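Local coordinates for protein beta-ketoacyl synthase (Burkholderia phymatum, PDB 4EWG) that probably catalyses acyl-chain elongation as a 3-oxoacyl-[acyl-carrier-protein] synthase of the thiolase-like superfamily, at residues A[238-243]-A[348-353]; A[82-87]-A[107-112]; A[301-306]-A[353-358]. All coordinates share one frame; numbering follows the deposited sequence.

Helix 344-358 joins two of the three contacts: its earlier turns pack on strand 238-246 in contact 1, its later turns on strand 299-303 in contact 3. The centres of these two contacts lie about 11 Å apart, and they share Ile353. Contact 2 packs helix 76-92 on strand 105-110 of the same sheet, two strands over from 238-246, about 10 Å from contact 1 between centres. The junction there is partly polar: Thr241 OG1 lies 2.8 Å from both Ser85 OG and Tyr109 OH, with Ala84 packing on Ala239 and Thr241 alongside. Contacts 2 and 3 do not touch, their nearest atoms being about 10 Å apart. All three lie away from His249, a calcium-binding residue in this protein.

Contact 1 (A[238-243]-A[348-353]); sequences GAATLV and EAWWTI
Ala349 is the first residue of helix segment 348-353 to meet the strand, its CB resting 4.3 Å from CD1 of Leu242. Trp350 follows and carries more of the contact. With CG anti to the backbone N (chi1 166°), its indole is set beside the strand, where CE3 comes within 3.9 Å of the CB of Ala240, while its own CB meets the other Leu242 branch, CD2, at 4.2 Å. Leu242 thus divides its two methyls between successive residues of the helix. The indole is held from within the helix as well: NE1 of Trp351 lies 3.3 Å above one face of the Trp350 ring, offset toward the rim, and Trp350 NE1 hydrogen-bonds to Glu354. One turn after Glu348, Thr352 OG1 donates to Glu348 O over 2.7 Å, approaching from the carbonyl face opposite to the one used by Thr352 N, so two bonds grip that oxygen. Ile353 points back toward the strand and touches Ile10 and Met13 of strand 8-16. The segments run at 62° to each other, 8.5 Å apart between axes, with no hydrogen bond joining them. Strand 238-246 has helix 76-92 on its other side, where Ala239 and Thr241 meet Ala84. Lying between strand 238-246 and strand 299-303, helix 344-358 belongs to the central helical layer of the five-layered α-β-α-β-α thiolase fold.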
ATOM      1  N   GLY A 238      15.023   0.418  10.811  1.00 13.76           N
ATOM      2  CA  GLY A 238      15.983   0.383   9.689  1.00 13.74           C
ATOM      3  C   GLY A 238      15.290   0.241   8.336  1.00 13.26           C
ATOM      4  O   GLY A 238      14.110   0.595   8.180  1.00 12.65           O
ATOM      5  N   ALA A 239      16.029  -0.303   7.366  1.00 13.35           N
ATOM      6  CA  ALA A 239      15.489  -0.578   6.047  1.00 13.04           C
ATOM      7  C   ALA A 239      16.350  -1.564   5.331  1.00 13.26           C
ATOM      8  O   ALA A 239      17.535  -1.730   5.646  1.00 13.86           O
ATOM      9  CB  ALA A 239      15.400   0.711   5.225  1.00 13.09           C
ATOM     10  N   ALA A 240      15.771  -2.175   4.308  1.00 12.92           N
ATOM     11  CA  ALA A 240      16.500  -3.124   3.462  1.00 13.16           C
ATOM     12  C   ALA A 240      15.834  -3.101   2.072  1.00 12.76           C
ATOM     13  O   ALA A 240      14.601  -2.990   1.962  1.00 12.25           O
ATOM     14  CB  ALA A 240      16.499  -4.542   4.066  1.00 13.12           C
ATOM     15  N   THR A 241      16.660  -3.140   1.038  1.00 12.58           N
ATOM     16  CA  THR A 241      16.183  -3.130  -0.317  1.00 12.47           C
ATOM     17  C   THR A 241      16.854  -4.265  -1.090  1.00 12.82           C
ATOM     18  O   THR A 241      18.092  -4.461  -0.998  1.00 12.85           O
ATOM     19  CB  THR A 241      16.531  -1.807  -1.026  1.00 12.40           C
ATOM     20  OG1 THR A 241      15.982  -0.690  -0.303  1.00 12.26           O
ATOM     21  CG2 THR A 241      15.966  -1.802  -2.471  1.00 12.39           C
ATOM     22  N   LEU A 242      16.058  -4.970  -1.885  1.00 12.65           N
ATOM     23  CA  LEU A 242      16.600  -5.882  -2.895  1.00 13.02           C
ATOM     24  C   LEU A 242      16.331  -5.328  -4.297  1.00 13.18           C
ATOM     25  O   LEU A 242      15.262  -4.726  -4.569  1.00 12.72           O
ATOM     26  CB  LEU A 242      15.994  -7.260  -2.783  1.00 13.16           C
ATOM     27  CG  LEU A 242      16.022  -7.969  -1.445  1.00 13.15           C
ATOM     28  CD1 LEU A 242      15.217  -9.275  -1.562  1.00 13.15           C
ATOM     29  CD2 LEU A 242      17.461  -8.247  -1.079  1.00 13.61           C
ATOM     30  N   VAL A 243      17.321  -5.492  -5.179  1.00 13.76           N
ATOM     31  CA  VAL A 243      17.140  -5.211  -6.601  1.00 14.16           C
ATOM     32  C   VAL A 243      16.711  -6.546  -7.264  1.00 14.66           C
ATOM     33  O   VAL A 243      17.462  -7.509  -7.301  1.00 15.43           O
ATOM     34  CB  VAL A 243      18.419  -4.675  -7.266  1.00 14.32           C
ATOM     35  CG1 VAL A 243      18.186  -4.521  -8.749  1.00 14.65           C
ATOM     36  CG2 VAL A 243      18.873  -3.352  -6.635  1.00 14.03           C
ATOM     37  N   GLU A 348      15.223  -9.511   6.603  1.00 14.90           N
ATOM     38  CA  GLU A 348      15.302 -10.956   6.810  1.00 15.12           C
ATOM     39  C   GLU A 348      15.501 -11.713   5.521  1.00 15.04           C
ATOM     40  O   GLU A 348      16.211 -12.707   5.512  1.00 15.35           O
ATOM     41  CB  GLU A 348      14.058 -11.464   7.565  1.00 15.07           C
ATOM     42  CG  GLU A 348      14.084 -11.004   9.028  1.00 15.26           C
ATOM     43  CD  GLU A 348      12.730 -10.981   9.705  1.00 15.07           C
ATOM     44  OE1 GLU A 348      11.823 -11.677   9.265  1.00 15.86           O
ATOM     45  OE2 GLU A 348      12.583 -10.300  10.728  1.00 15.17           O
ATOM     46  N   ALA A 349      14.906 -11.231   4.417  1.00 14.78           N
ATOM     47  CA  ALA A 349      15.126 -11.870   3.135  1.00 14.68           C
ATOM     48  C   ALA A 349      16.620 -11.724   2.759  1.00 14.81           C
ATOM     49  O   ALA A 349      17.299 -12.695   2.411  1.00 14.98           O
ATOM     50  CB  ALA A 349      14.214 -11.276   2.081  1.00 14.43           C
ATOM     51  N   TRP A 350      17.107 -10.501   2.858  1.00 14.82           N
ATOM     52  CA  TRP A 350      18.509 -10.162   2.541  1.00 15.03           C
ATOM     53  C   TRP A 350      19.453 -11.059   3.321  1.00 15.47           C
ATOM     54  O   TRP A 350      20.262 -11.782   2.733  1.00 15.19           O
ATOM     55  CB  TRP A 350      18.713  -8.683   2.856  1.00 14.84           C
ATOM     56  CG  TRP A 350      20.132  -8.202   2.917  1.00 14.99           C
ATOM     57  CD1 TRP A 350      21.219  -8.737   2.292  1.00 15.58           C
ATOM     58  CD2 TRP A 350      20.619  -7.017   3.599  1.00 14.98           C
ATOM     59  NE1 TRP A 350      22.355  -8.018   2.597  1.00 16.28           N
ATOM     60  CE2 TRP A 350      22.046  -6.970   3.375  1.00 15.65           C
ATOM     61  CE3 TRP A 350      20.040  -6.064   4.418  1.00 14.86           C
ATOM     62  CZ2 TRP A 350      22.832  -5.993   3.900  1.00 15.76           C
ATOM     63  CZ3 TRP A 350      20.849  -5.082   4.947  1.00 15.06           C
ATOM     64  CH2 TRP A 350      22.207  -5.042   4.693  1.00 15.56           C
ATOM     65  N   TRP A 351      19.332 -11.038   4.654  1.00 15.48           N
ATOM     66  CA  TRP A 351      20.239 -11.813   5.513  1.00 16.07           C
ATOM     67  C   TRP A 351      20.099 -13.286   5.292  1.00 16.70           C
ATOM     68  O   TRP A 351      21.090 -13.997   5.348  1.00 17.72           O
ATOM     69  CB  TRP A 351      20.025 -11.460   6.966  1.00 15.97           C
ATOM     70  CG  TRP A 351      20.483 -10.038   7.277  1.00 15.82           C
ATOM     71  CD1 TRP A 351      20.827  -9.051   6.369  1.00 15.79           C
ATOM     72  CD2 TRP A 351      20.629  -9.421   8.572  1.00 15.95           C
ATOM     73  NE1 TRP A 351      21.163  -7.916   6.999  1.00 15.90           N
ATOM     74  CE2 TRP A 351      21.049  -8.073   8.331  1.00 16.25           C
ATOM     75  CE3 TRP A 351      20.459  -9.848   9.869  1.00 16.66           C
ATOM     76  CZ2 TRP A 351      21.292  -7.190   9.353  1.00 16.74           C
ATOM     77  CZ3 TRP A 351      20.688  -8.944  10.911  1.00 17.00           C
ATOM     78  CH2 TRP A 351      21.104  -7.643  10.653  1.00 17.00           C
ATOM     79  N   THR A 352      18.879 -13.765   5.016  1.00 16.36           N
ATOM     80  CA  THR A 352      18.671 -15.180   4.690  1.00 16.90           C
ATOM     81  C   THR A 352      19.439 -15.598   3.405  1.00 17.36           C
ATOM     82  O   THR A 352      19.973 -16.690   3.346  1.00 17.58           O
ATOM     83  CB  THR A 352      17.170 -15.520   4.559  1.00 16.15           C
ATOM     84  OG1 THR A 352      16.562 -15.325   5.819  1.00 15.94           O
ATOM     85  CG2 THR A 352      16.935 -16.951   4.134  1.00 16.48           C
ATOM     86  N   ILE A 353      19.474 -14.727   2.398  1.00 17.56           N
ATOM     87  CA  ILE A 353      20.231 -14.998   1.173  1.00 18.30           C
ATOM     88  C   ILE A 353      21.749 -14.957   1.436  1.00 19.25           C
ATOM     89  O   ILE A 353      22.491 -15.794   0.933  1.00 20.56           O
ATOM     90  CB  ILE A 353      19.881 -14.021   0.052  1.00 17.76           C
ATOM     91  CG1 ILE A 353      18.443 -14.228  -0.423  1.00 17.21           C
ATOM     92  CG2 ILE A 353      20.787 -14.229  -1.143  1.00 17.58           C
ATOM     93  CD1 ILE A 353      17.961 -13.102  -1.297  1.00 16.29           C
TER

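Contact 2 (A[82-87]-A[107-112])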
ATOM      1  N   VAL A  82      15.743   5.198   1.252  1.00 12.54           N
ATOM      2  CA  VAL A  82      16.571   5.696   0.163  1.00 13.02           C
ATOM      3  C   VAL A  82      18.037   5.232   0.297  1.00 13.50           C
ATOM      4  O   VAL A  82      18.636   4.770  -0.659  1.00 13.53           O
ATOM      5  CB  VAL A  82      16.496   7.217   0.057  1.00 13.15           C
ATOM      6  CG1 VAL A  82      17.520   7.734  -0.940  1.00 13.40           C
ATOM      7  CG2 VAL A  82      15.088   7.650  -0.361  1.00 12.60           C
ATOM      8  N   ARG A  83      18.554   5.237   1.512  1.00 14.02           N
ATOM      9  CA  ARG A  83      19.916   4.819   1.727  1.00 14.70           C
ATOM     10  C   ARG A  83      20.085   3.326   1.421  1.00 14.60           C
ATOM     11  O   ARG A  83      21.048   2.923   0.780  1.00 14.68           O
ATOM     12  CB  ARG A  83      20.335   5.139   3.162  1.00 15.33           C
ATOM     13  CG  ARG A  83      21.749   4.711   3.503  1.00 16.22           C
ATOM     14  CD  ARG A  83      22.748   5.271   2.521  1.00 16.85           C
ATOM     15  NE  ARG A  83      24.104   4.962   2.933  1.00 17.66           N
ATOM     16  CZ  ARG A  83      25.159   4.990   2.133  1.00 18.40           C
ATOM     17  NH1 ARG A  83      25.009   5.294   0.852  1.00 18.76           N
ATOM     18  NH2 ARG A  83      26.373   4.697   2.606  1.00 18.82           N
ATOM     19  N   ALA A  84      19.126   2.513   1.897  1.00 14.03           N
ATOM     20  CA  ALA A  84      19.073   1.084   1.600  1.00 13.77           C
ATOM     21  C   ALA A  84      19.104   0.833   0.119  1.00 13.76           C
ATOM     22  O   ALA A  84      19.835  -0.046  -0.378  1.00 13.82           O
ATOM     23  CB  ALA A  84      17.811   0.465   2.192  1.00 13.22           C
ATOM     24  N   SER A  85      18.290   1.603  -0.589  1.00 13.44           N
ATOM     25  CA  SER A  85      18.076   1.372  -1.980  1.00 13.59           C
ATOM     26  C   SER A  85      19.313   1.816  -2.757  1.00 14.42           C
ATOM     27  O   SER A  85      19.684   1.171  -3.734  1.00 15.14           O
ATOM     28  CB  SER A  85      16.822   2.122  -2.432  1.00 13.29           C
ATOM     29  OG  SER A  85      15.687   1.681  -1.734  1.00 12.18           O
ATOM     30  N   GLU A  86      19.948   2.899  -2.298  1.00 14.81           N
ATOM     31  CA  GLU A  86      21.216   3.378  -2.821  1.00 15.83           C
ATOM     32  C   GLU A  86      22.326   2.334  -2.703  1.00 16.28           C
ATOM     33  O   GLU A  86      23.076   2.119  -3.647  1.00 16.85           O
ATOM     34  CB  GLU A  86      21.649   4.648  -2.088  1.00 16.34           C
ATOM     35  CG  GLU A  86      22.927   5.317  -2.612  1.00 17.34           C
ATOM     36  CD  GLU A  86      23.272   6.588  -1.823  1.00 17.94           C
ATOM     37  OE1 GLU A  86      23.431   7.670  -2.407  1.00 18.32           O
ATOM     38  OE2 GLU A  86      23.368   6.510  -0.575  1.00 18.51           O
ATOM     39  N   LEU A  87      22.417   1.690  -1.548  1.00 15.95           N
ATOM     40  CA  LEU A  87      23.400   0.651  -1.357  1.00 16.42           C
ATOM     41  C   LEU A  87      23.107  -0.533  -2.323  1.00 16.56           C
ATOM     42  O   LEU A  87      24.021  -1.058  -2.967  1.00 17.36           O
ATOM     43  CB  LEU A  87      23.424   0.191   0.110  1.00 16.18           C
ATOM     44  CG  LEU A  87      24.046   1.227   1.056  1.00 16.34           C
ATOM     45  CD1 LEU A  87      23.587   1.102   2.508  1.00 15.89           C
ATOM     46  CD2 LEU A  87      25.581   1.237   0.961  1.00 16.95           C
ATOM     47  N   VAL A 107       9.161   0.493  -8.331  1.00 13.66           N
ATOM     48  CA  VAL A 107       9.435   0.461  -6.909  1.00 13.02           C
ATOM     49  C   VAL A 107       8.285  -0.160  -6.126  1.00 12.41           C
ATOM     50  O   VAL A 107       7.128   0.225  -6.304  1.00 12.45           O
ATOM     51  CB  VAL A 107       9.699   1.873  -6.343  1.00 12.88           C
ATOM     52  CG1 VAL A 107       9.915   1.788  -4.819  1.00 12.29           C
ATOM     53  CG2 VAL A 107      10.865   2.526  -7.071  1.00 12.80           C
ATOM     54  N   ALA A 108       8.599  -1.140  -5.297  1.00 11.99           N
ATOM     55  CA  ALA A 108       7.647  -1.673  -4.349  1.00 11.77           C
ATOM     56  C   ALA A 108       8.231  -1.453  -2.952  1.00 11.65           C
ATOM     57  O   ALA A 108       9.383  -1.825  -2.671  1.00 11.66           O
ATOM     58  CB  ALA A 108       7.385  -3.154  -4.616  1.00 11.93           C
ATOM     59  N   TYR A 109       7.458  -0.809  -2.080  1.00 11.29           N
ATOM     60  CA  TYR A 109       7.977  -0.457  -0.754  1.00 11.23           C
ATOM     61  C   TYR A 109       6.854  -0.083   0.195  1.00 10.94           C
ATOM     62  O   TYR A 109       5.808   0.416  -0.236  1.00 10.80           O
ATOM     63  CB  TYR A 109       8.916   0.773  -0.868  1.00 11.11           C
ATOM     64  CG  TYR A 109      10.243   0.609  -0.225  1.00 11.23           C
ATOM     65  CD1 TYR A 109      10.430   0.869   1.161  1.00 11.20           C
ATOM     66  CD2 TYR A 109      11.344   0.183  -0.968  1.00 11.46           C
ATOM     67  CE1 TYR A 109      11.683   0.710   1.760  1.00 11.26           C
ATOM     68  CE2 TYR A 109      12.602   0.033  -0.367  1.00 11.66           C
ATOM     69  CZ  TYR A 109      12.762   0.287   0.982  1.00 11.47           C
ATOM     70  OH  TYR A 109      13.997   0.102   1.548  1.00 11.96           O
ATOM     71  N   GLY A 110       7.104  -0.263   1.481  1.00 10.91           N
ATOM     72  CA  GLY A 110       6.191   0.245   2.474  1.00 11.01           C
ATOM     73  C   GLY A 110       6.744   0.288   3.879  1.00 11.17           C
ATOM     74  O   GLY A 110       7.892  -0.098   4.125  1.00 10.69           O
ATOM     75  N   SER A 111       5.904   0.771   4.791  1.00 10.97           N
ATOM     76  CA  SER A 111       6.256   0.893   6.193  1.00 11.33           C
ATOM     77  C   SER A 111       4.977   0.881   7.005  1.00 11.50           C
ATOM     78  O   SER A 111       3.896   1.044   6.450  1.00 11.42           O
ATOM     79  CB  SER A 111       7.025   2.207   6.448  1.00 11.51           C
ATOM     80  OG  SER A 111       6.277   3.327   6.052  1.00 11.56           O
ATOM     81  N   SER A 112       5.094   0.654   8.306  1.00 12.03           N
ATOM     82  CA  SER A 112       3.922   0.612   9.195  1.00 12.50           C
ATOM     83  C   SER A 112       3.347   2.011   9.355  1.00 13.02           C
ATOM     84  O   SER A 112       2.151   2.180   9.635  1.00 13.23           O
ATOM     85  CB  SER A 112       4.279   0.076  10.605  1.00 12.67           C
ATOM     86  OG  SER A 112       5.020  -1.131  10.526  1.00 13.30           O
TER
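Ala84 and Ser85 of helix 76-92 meet the phenol end of Tyr109, where an outer helix of the thiolase fold packs on the N-terminal part of its β-core. Ala84 supplies a methyl, with CB 3.9 Å from Tyr109 OH. Ser85 brings its hydroxyl obliquely to the ring, OG lying 3.8 Å from Tyr109 CE2. These three residues are buried, and the meeting depends on the length of the tyrosine: the closest CA atoms of the two segments, those of Ser85 and Val107, are still 10.0 Å apart. Helix 146-154 adds to the tight side, with Val151 against Ser85 and Thr147 against Tyr109. The other flank of the helix is looser and partly exposed. There Arg83 and Glu86 form a salt bridge, although the modelled separation is too short to be trusted, and Leu87 CD2 sits 3.8 Å above one face of the guanidinium group. At its far end, segment 107-112 reaches the dimer interface, where Ser112 O hydrogen-bonds to Tyr139 of the second subunit. Within the buried part, the Ser85 and Tyr109 hydroxyls do not bond to each other. Rotation about the CA-CB bond puts Ser85 OG beside its own backbone N (chi1 -61°), and OG hydrogen-bonds to Ala81 O one turn back, while both hydroxyls also hydrogen-bond to a single atom of strand 238-246, Thr241 OG1.

Contact 3 (A[301-306]-A[353-358])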
ATOM      1  N   TYR A 301      15.950 -24.814   4.978  1.00 22.55           N
ATOM      2  CA  TYR A 301      15.933 -23.895   6.138  1.00 21.59           C
ATOM      3  C   TYR A 301      14.773 -22.930   6.044  1.00 20.24           C
ATOM      4  O   TYR A 301      14.386 -22.494   4.967  1.00 19.85           O
ATOM      5  CB  TYR A 301      17.268 -23.126   6.248  1.00 21.46           C
ATOM      6  CG  TYR A 301      17.272 -21.933   7.196  1.00 20.83           C
ATOM      7  CD1 TYR A 301      17.551 -22.093   8.536  1.00 21.09           C
ATOM      8  CD2 TYR A 301      17.020 -20.632   6.733  1.00 20.05           C
ATOM      9  CE1 TYR A 301      17.555 -21.005   9.415  1.00 20.70           C
ATOM     10  CE2 TYR A 301      17.019 -19.541   7.598  1.00 19.46           C
ATOM     11  CZ  TYR A 301      17.292 -19.734   8.943  1.00 20.00           C
ATOM     12  OH  TYR A 301      17.327 -18.658   9.829  1.00 19.42           O
ATOM     13  N   VAL A 302      14.213 -22.615   7.196  1.00 20.02           N
ATOM     14  CA  VAL A 302      13.228 -21.589   7.318  1.00 18.71           C
ATOM     15  C   VAL A 302      13.783 -20.464   8.166  1.00 18.19           C
ATOM     16  O   VAL A 302      14.221 -20.697   9.292  1.00 18.51           O
ATOM     17  CB  VAL A 302      11.964 -22.158   7.969  1.00 18.47           C
ATOM     18  CG1 VAL A 302      10.964 -21.048   8.285  1.00 17.68           C
ATOM     19  CG2 VAL A 302      11.375 -23.222   7.073  1.00 19.19           C
ATOM     20  N   ASN A 303      13.722 -19.232   7.638  1.00 17.56           N
ATOM     21  CA  ASN A 303      13.914 -18.021   8.454  1.00 17.11           C
ATOM     22  C   ASN A 303      12.574 -17.620   9.026  1.00 16.51           C
ATOM     23  O   ASN A 303      11.727 -17.060   8.337  1.00 16.07           O
ATOM     24  CB  ASN A 303      14.542 -16.865   7.647  1.00 17.22           C
ATOM     25  CG  ASN A 303      15.027 -15.709   8.537  1.00 17.44           C
ATOM     26  OD1 ASN A 303      14.427 -14.609   8.543  1.00 17.13           O
ATOM     27  ND2 ASN A 303      16.117 -15.943   9.286  1.00 17.82           N
ATOM     28  N   ALA A 304      12.392 -17.936  10.301  1.00 16.79           N
ATOM     29  CA  ALA A 304      11.212 -17.597  11.044  1.00 16.81           C
ATOM     30  C   ALA A 304      10.945 -16.089  11.062  1.00 16.23           C
ATOM     31  O   ALA A 304      11.829 -15.262  10.837  1.00 15.73           O
ATOM     32  CB  ALA A 304      11.307 -18.130  12.483  1.00 17.17           C
ATOM     33  N   HIS A 305       9.690 -15.768  11.327  1.00 16.26           N
ATOM     34  CA  HIS A 305       9.292 -14.436  11.710  1.00 16.18           C
ATOM     35  C   HIS A 305       9.774 -14.264  13.108  1.00 17.04           C
ATOM     36  O   HIS A 305      10.500 -13.310  13.397  1.00 16.96           O
ATOM     37  CB  HIS A 305       7.782 -14.312  11.593  1.00 16.51           C
ATOM     38  CG  HIS A 305       7.265 -12.914  11.691  1.00 16.40           C
ATOM     39  ND1 HIS A 305       7.740 -11.913  10.944  1.00 16.24           N
ATOM     40  CD2 HIS A 305       6.224 -12.386  12.441  1.00 16.55           C
ATOM     41  CE1 HIS A 305       7.068 -10.778  11.248  1.00 16.40           C
ATOM     42  NE2 HIS A 305       6.138 -11.072  12.150  1.00 16.14           N
ATOM     43  N   GLY A 306       9.383 -15.190  13.997  1.00 17.60           N
ATOM     44  CA  GLY A 306      10.021 -15.334  15.309  1.00 17.67           C
ATOM     45  C   GLY A 306      10.083 -14.075  16.144  1.00 17.48           C
ATOM     46  O   GLY A 306      11.158 -13.639  16.542  1.00 17.65           O
ATOM     47  N   ILE A 353      19.474 -14.727   2.398  1.00 17.56           N
ATOM     48  CA  ILE A 353      20.231 -14.998   1.173  1.00 18.30           C
ATOM     49  C   ILE A 353      21.749 -14.957   1.436  1.00 19.25           C
ATOM     50  O   ILE A 353      22.491 -15.794   0.933  1.00 20.56           O
ATOM     51  CB  ILE A 353      19.881 -14.021   0.052  1.00 17.76           C
ATOM     52  CG1 ILE A 353      18.443 -14.228  -0.423  1.00 17.21           C
ATOM     53  CG2 ILE A 353      20.787 -14.229  -1.143  1.00 17.58           C
ATOM     54  CD1 ILE A 353      17.961 -13.102  -1.297  1.00 16.29           C
ATOM     55  N   GLU A 354      22.184 -14.016   2.255  1.00 19.65           N
ATOM     56  CA  GLU A 354      23.584 -13.936   2.640  1.00 20.83           C
ATOM     57  C   GLU A 354      24.026 -15.197   3.388  1.00 21.50           C
ATOM     58  O   GLU A 354      25.099 -15.731   3.134  1.00 22.29           O
ATOM     59  CB  GLU A 354      23.849 -12.723   3.527  1.00 20.95           C
ATOM     60  CG  GLU A 354      23.499 -11.394   2.893  1.00 21.04           C
ATOM     61  CD  GLU A 354      24.568 -10.852   1.956  1.00 22.17           C
ATOM     62  OE1 GLU A 354      25.256 -11.645   1.282  1.00 23.10           O
ATOM     63  OE2 GLU A 354      24.699  -9.605   1.888  1.00 22.60           O
ATOM     64  N   MET A 355      23.180 -15.684   4.292  1.00 21.21           N
ATOM     65  CA  MET A 355      23.486 -16.880   5.024  1.00 21.88           C
ATOM     66  C   MET A 355      23.495 -18.087   4.096  1.00 22.87           C
ATOM     67  O   MET A 355      24.409 -18.916   4.158  1.00 24.20           O
ATOM     68  CB  MET A 355      22.483 -17.058   6.138  1.00 21.68           C
ATOM     69  CG  MET A 355      22.642 -16.010   7.222  1.00 20.92           C
ATOM     70  SD  MET A 355      21.648 -16.354   8.682  1.00 19.58           S
ATOM     71  CE  MET A 355      20.005 -16.232   7.982  1.00 20.10           C
ATOM     72  N   MET A 356      22.508 -18.172   3.217  1.00 22.84           N
ATOM     73  CA  MET A 356      22.447 -19.263   2.237  1.00 23.53           C
ATOM     74  C   MET A 356      23.686 -19.323   1.387  1.00 23.58           C
ATOM     75  O   MET A 356      24.204 -20.389   1.176  1.00 23.64           O
ATOM     76  CB  MET A 356      21.220 -19.136   1.315  1.00 23.74           C
ATOM     77  CG  MET A 356      21.211 -20.134   0.163  1.00 24.16           C
ATOM     78  SD  MET A 356      19.662 -20.225  -0.731  1.00 24.53           S
ATOM     79  CE  MET A 356      19.716 -18.796  -1.804  1.00 23.83           C
ATOM     80  N   LYS A 357      24.162 -18.171   0.904  1.00 23.86           N
ATOM     81  CA  LYS A 357      25.379 -18.141   0.054  1.00 24.32           C
ATOM     82  C   LYS A 357      26.583 -18.681   0.769  1.00 25.00           C
ATOM     83  O   LYS A 357      27.495 -19.206   0.135  1.00 25.92           O
ATOM     84  CB  LYS A 357      25.718 -16.739  -0.413  1.00 24.55           C
ATOM     85  CG  LYS A 357      24.869 -16.231  -1.573  1.00 24.53           C
ATOM     86  CD  LYS A 357      24.985 -14.717  -1.721  1.00 24.40           C
ATOM     87  CE  LYS A 357      26.245 -14.298  -2.458  1.00 24.86           C
ATOM     88  NZ  LYS A 357      26.572 -12.851  -2.250  1.00 24.86           N
ATOM     89  N   ARG A 358      26.599 -18.581   2.093  1.00 25.02           N
ATOM     90  CA  ARG A 358      27.780 -18.961   2.849  1.00 25.59           C
ATOM     91  C   ARG A 358      27.653 -20.244   3.632  1.00 26.26           C
ATOM     92  O   ARG A 358      28.560 -20.597   4.386  1.00 27.33           O
ATOM     93  CB  ARG A 358      28.153 -17.814   3.763  1.00 25.22           C
ATOM     94  CG  ARG A 358      28.451 -16.571   2.967  1.00 24.88           C
ATOM     95  CD  ARG A 358      28.733 -15.380   3.864  1.00 24.77           C
ATOM     96  NE  ARG A 358      29.171 -14.228   3.077  1.00 24.55           N
ATOM     97  CZ  ARG A 358      28.381 -13.479   2.301  1.00 24.14           C
ATOM     98  NH1 ARG A 358      27.069 -13.739   2.154  1.00 23.60           N
ATOM     99  NH2 ARG A 358      28.897 -12.453   1.663  1.00 24.18           N
TER
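The CE methyl of Met355 reaches a pair of polar side chains on the strand, lying 4.1 Å from Tyr301 OH and equally 4.1 Å from Asn303 ND2. After an extended chi2, a bend at the thioether (chi3 -64°) turns this methyl, and it meets the tyrosine ring obliquely, 4.5 Å from Tyr301 CE2. The two strand residues position each other. Asn303 ND2 donates to Tyr301 OH over 3.0 Å at an N-H...O angle of 161°, with the hydroxyl only 11° out of the amide plane and the amide nitrogen at the edge of the ring. Farther out, Tyr301 OH also hydrogen-bonds to Ser331, its ring meets that of Tyr361, and Asn303 is packed against Thr352 and Glu348, about one and two turns before Met355 on helix 344-358. Backbone hydrogen bonds to Met393 of strand 391-398 hold both Tyr301 and Asn303 in the sheet. Tyr301 OH is thus bonded to Asn303 ND2 and to Ser331 OG, which is consistent with an apolar methyl lying against these buried atoms; no hydrogen bond crosses between the segments, and their contact is by van der Waals forces.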